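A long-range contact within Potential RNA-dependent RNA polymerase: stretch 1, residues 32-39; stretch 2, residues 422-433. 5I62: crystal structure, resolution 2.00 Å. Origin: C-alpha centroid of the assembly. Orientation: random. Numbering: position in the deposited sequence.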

# COMPACT_ATOMS: atom_id res chain seq x y z
N GLU A 32 21.59 -10.61 -3.02
CA GLU A 32 22.21 -10.35 -1.72
C GLU A 32 21.18 -9.99 -0.65
O GLU A 32 20.22 -9.27 -0.91
N VAL A 33 21.43 -10.47 0.56
CA VAL A 33 20.67 -10.07 1.74
C VAL A 33 21.36 -8.84 2.32
O VAL A 33 22.54 -8.90 2.65
N TYR A 34 20.63 -7.73 2.42
CA TYR A 34 21.17 -6.47 2.93
C TYR A 34 20.85 -6.35 4.42
O TYR A 34 19.68 -6.21 4.81
N ARG A 35 21.89 -6.38 5.24
CA ARG A 35 21.77 -6.24 6.68
C ARG A 35 22.24 -4.84 7.06
O ARG A 35 23.25 -4.36 6.53
N THR A 36 21.48 -4.16 7.91
CA THR A 36 21.83 -2.81 8.37
C THR A 36 22.92 -2.93 9.44
O THR A 36 23.26 -4.02 9.90
N PRO A 37 23.49 -1.80 9.89
CA PRO A 37 24.44 -1.86 11.02
C PRO A 37 23.80 -2.12 12.38
O PRO A 37 24.51 -2.21 13.38
N PHE A 38 22.48 -2.24 12.44
CA PHE A 38 21.78 -2.46 13.70
C PHE A 38 22.26 -3.75 14.36
O PHE A 38 22.17 -4.83 13.76
N TYR A 39 22.75 -3.65 15.59
CA TYR A 39 23.32 -4.79 16.32
C TYR A 39 24.32 -5.56 15.45
O TYR A 39 24.31 -6.79 15.38
N ALA A 422 8.98 -4.81 13.84
CA ALA A 422 9.86 -3.64 13.86
C ALA A 422 11.32 -4.06 13.88
O ALA A 422 12.14 -3.53 13.12
N LEU A 423 11.68 -5.01 14.75
CA LEU A 423 13.07 -5.45 14.85
C LEU A 423 13.58 -6.01 13.53
O LEU A 423 14.72 -5.73 13.13
N GLY A 424 12.77 -6.82 12.85
CA GLY A 424 13.18 -7.34 11.55
C GLY A 424 13.48 -6.23 10.56
O GLY A 424 14.46 -6.30 9.81
N ARG A 425 12.66 -5.18 10.56
CA ARG A 425 12.87 -4.07 9.64
C ARG A 425 14.06 -3.22 10.04
O ARG A 425 14.75 -2.66 9.18
N LEU A 426 14.31 -3.07 11.34
CA LEU A 426 15.51 -2.36 11.78
C LEU A 426 16.77 -3.11 11.35
O LEU A 426 17.80 -2.49 11.03
N ALA A 427 16.71 -4.44 11.32
CA ALA A 427 17.90 -5.24 11.06
C ALA A 427 18.14 -5.48 9.57
O ALA A 427 19.29 -5.68 9.16
N MET A 428 17.10 -5.43 8.76
CA MET A 428 17.14 -5.83 7.36
C MET A 428 16.56 -4.74 6.49
O MET A 428 15.51 -4.18 6.81
N GLN A 429 17.20 -4.45 5.37
CA GLN A 429 16.67 -3.42 4.49
C GLN A 429 16.44 -3.97 3.09
O GLN A 429 16.99 -5.00 2.69
N GLU A 430 15.59 -3.24 2.36
CA GLU A 430 15.17 -3.66 1.03
C GLU A 430 16.20 -3.31 -0.03
O GLU A 430 16.35 -4.03 -1.02
N ARG A 431 16.90 -2.20 0.14
CA ARG A 431 17.83 -1.73 -0.87
C ARG A 431 19.09 -1.22 -0.21
O ARG A 431 19.06 -0.64 0.88
N TYR A 432 20.20 -1.44 -0.89
CA TYR A 432 21.49 -1.02 -0.39
C TYR A 432 21.76 0.42 -0.80
O TYR A 432 21.51 0.81 -1.95
N TYR A 433 22.22 1.23 0.15
CA TYR A 433 22.76 2.55 -0.11
C TYR A 433 24.11 2.64 0.59
O TYR A 433 24.21 2.36 1.78

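The last turn of a helix leaves backbone carbonyls without helical partners, and a segment distant in sequence can satisfy them while packing its side chains alongside. The contact between residues 32-39 and 422-433, which buries 641 Å² in all, illustrates the principle.

Y34 covers the most surface. Its m rotamer lays the ring against the backbone beyond the helix, with Y432 CB over one face, 3.5 Å from the ring centroid, in a CH-pi contact; CE2 of Y34 comes within 3.4 Å of that CB. The two aromatic rings meet obliquely, their planes at 48°. Lower on the side chain, Y34 CB lies 3.7 Å from CG of Q429, whose p rotamer brings it alongside. In the backbone, Q429 N donates to Y34 O at 3.1 Å, and one water donates to both Y34 O (3.0 Å) and Q429 O (2.7 Å), bridging the two stretches.

F38, in the t rotamer, points toward the helix and provides the apolar end. L426 CB sits over one ring face, 3.8 Å from F38 CD2, while L423 CD2 approaches the ring edge, 3.9 Å from F38 CE2. Both leucines adopt m, t conformations.

Between these aromatic anchors, T36 meets the helix terminus. Its p rotamer directs OG1 to L426 O, a hydrogen bond of 2.6 Å, and T36 N donates to A427 O at 2.9 Å. The same A427 O accepts from R35 NH1 at 3.1 Å. Although the R35 CA-to-CB bond follows the sheet face shared with M428, its folded chain (t, p, t) returns the guanidinium to the helix end, where A427 CB covers one face. F38 O holds it there, accepting from R35 NH1 at 2.7 Å and R35 NH2 at 2.8 Å. V33 CG1 also touches M428 SD at 3.8 Å.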

# COMPACT_ATOMS: atom_id res chain seq x y z
CB GLU A 32 23.22 -9.20 -1.81
CG GLU A 32 24.32 -9.42 -2.78
CD GLU A 32 25.27 -10.51 -2.32
OE1 GLU A 32 25.45 -11.48 -3.08
OE2 GLU A 32 25.81 -10.41 -1.19
CB VAL A 33 20.62 -11.20 2.78
CG1 VAL A 33 19.93 -10.72 4.07
CG2 VAL A 33 19.91 -12.43 2.21
CB TYR A 34 20.63 -5.27 2.16
CG TYR A 34 21.08 -5.26 0.72
CD1 TYR A 34 22.32 -5.79 0.37
CD2 TYR A 34 20.29 -4.72 -0.28
CE1 TYR A 34 22.75 -5.79 -0.93
CE2 TYR A 34 20.71 -4.72 -1.59
CZ TYR A 34 21.95 -5.25 -1.91
OH TYR A 34 22.38 -5.26 -3.22
CB ARG A 35 22.62 -7.32 7.34
CG ARG A 35 22.66 -7.35 8.82
CD ARG A 35 21.53 -8.14 9.49
NE ARG A 35 21.96 -8.27 10.87
CZ ARG A 35 21.94 -7.28 11.76
NH1 ARG A 35 21.42 -6.08 11.43
NH2 ARG A 35 22.41 -7.48 12.98
CB THR A 36 20.60 -2.09 8.93
OG1 THR A 36 20.23 -2.70 10.16
CG2 THR A 36 19.41 -2.11 7.95
CB PRO A 37 25.11 -0.47 11.00
CG PRO A 37 24.69 0.18 9.72
CD PRO A 37 23.41 -0.45 9.31
CB PHE A 38 20.28 -2.52 13.42
CG PHE A 38 19.41 -2.63 14.64
CD1 PHE A 38 19.36 -1.60 15.57
CD2 PHE A 38 18.59 -3.73 14.82
CE1 PHE A 38 18.54 -1.69 16.69
CE2 PHE A 38 17.77 -3.83 15.93
CZ PHE A 38 17.74 -2.80 16.87
CB TYR A 39 22.23 -5.71 16.86
CG TYR A 39 21.69 -5.25 18.20
CD1 TYR A 39 22.50 -5.27 19.32
CD2 TYR A 39 20.38 -4.82 18.34
CE1 TYR A 39 22.03 -4.86 20.55
CE2 TYR A 39 19.89 -4.40 19.56
CZ TYR A 39 20.72 -4.42 20.66
OH TYR A 39 20.27 -4.01 21.90
CB ALA A 422 9.53 -2.75 15.06
CB LEU A 423 13.22 -6.50 15.94
CG LEU A 423 13.22 -5.99 17.37
CD1 LEU A 423 13.31 -7.17 18.32
CD2 LEU A 423 14.44 -5.06 17.55
CB ARG A 425 11.62 -3.21 9.56
CG ARG A 425 10.46 -3.98 9.01
CD ARG A 425 9.38 -3.10 8.46
NE ARG A 425 8.49 -3.92 7.65
CZ ARG A 425 7.80 -3.47 6.61
NH1 ARG A 425 7.90 -2.19 6.26
NH2 ARG A 425 7.02 -4.29 5.93
CB LEU A 426 15.48 -2.18 13.29
CG LEU A 426 14.43 -1.21 13.82
CD1 LEU A 426 14.39 -1.25 15.34
CD2 LEU A 426 14.69 0.20 13.31
CB ALA A 427 17.79 -6.57 11.80
CB MET A 428 16.34 -7.11 7.13
CG MET A 428 16.87 -8.30 7.87
SD MET A 428 18.25 -8.91 6.92
CE MET A 428 18.53 -10.49 7.73
CB GLN A 429 17.60 -2.20 4.44
CG GLN A 429 18.98 -2.50 3.95
CD GLN A 429 19.93 -1.37 4.27
OE1 GLN A 429 19.51 -0.32 4.78
NE2 GLN A 429 21.22 -1.55 3.96
CB GLU A 430 13.85 -2.98 0.70
CG GLU A 430 13.25 -3.43 -0.60
CD GLU A 430 11.88 -2.85 -0.79
OE1 GLU A 430 11.37 -2.18 0.14
OE2 GLU A 430 11.31 -3.06 -1.88
CB ARG A 431 17.22 -0.64 -1.74
CG ARG A 431 16.51 -1.20 -2.94
CD ARG A 431 15.66 -0.16 -3.63
NE ARG A 431 14.28 -0.62 -3.68
CZ ARG A 431 13.83 -1.54 -4.52
NH1 ARG A 431 14.65 -2.11 -5.40
NH2 ARG A 431 12.54 -1.90 -4.48
CB TYR A 432 22.58 -1.96 -0.91
CG TYR A 432 23.98 -1.43 -0.78
CD1 TYR A 432 24.71 -1.65 0.38
CD2 TYR A 432 24.58 -0.74 -1.82
CE1 TYR A 432 26.00 -1.18 0.50
CE2 TYR A 432 25.86 -0.26 -1.71
CZ TYR A 432 26.57 -0.48 -0.55
OH TYR A 432 27.86 -0.00 -0.44
CB TYR A 433 21.83 3.68 0.36
CG TYR A 433 20.52 3.81 -0.40
CD1 TYR A 433 20.43 4.59 -1.56
CD2 TYR A 433 19.37 3.18 0.05
CE1 TYR A 433 19.22 4.71 -2.25
CE2 TYR A 433 18.16 3.29 -0.63
CZ TYR A 433 18.09 4.06 -1.78
OH TYR A 433 16.89 4.17 -2.45
O HOH W 1 17.25 -7.53 3.65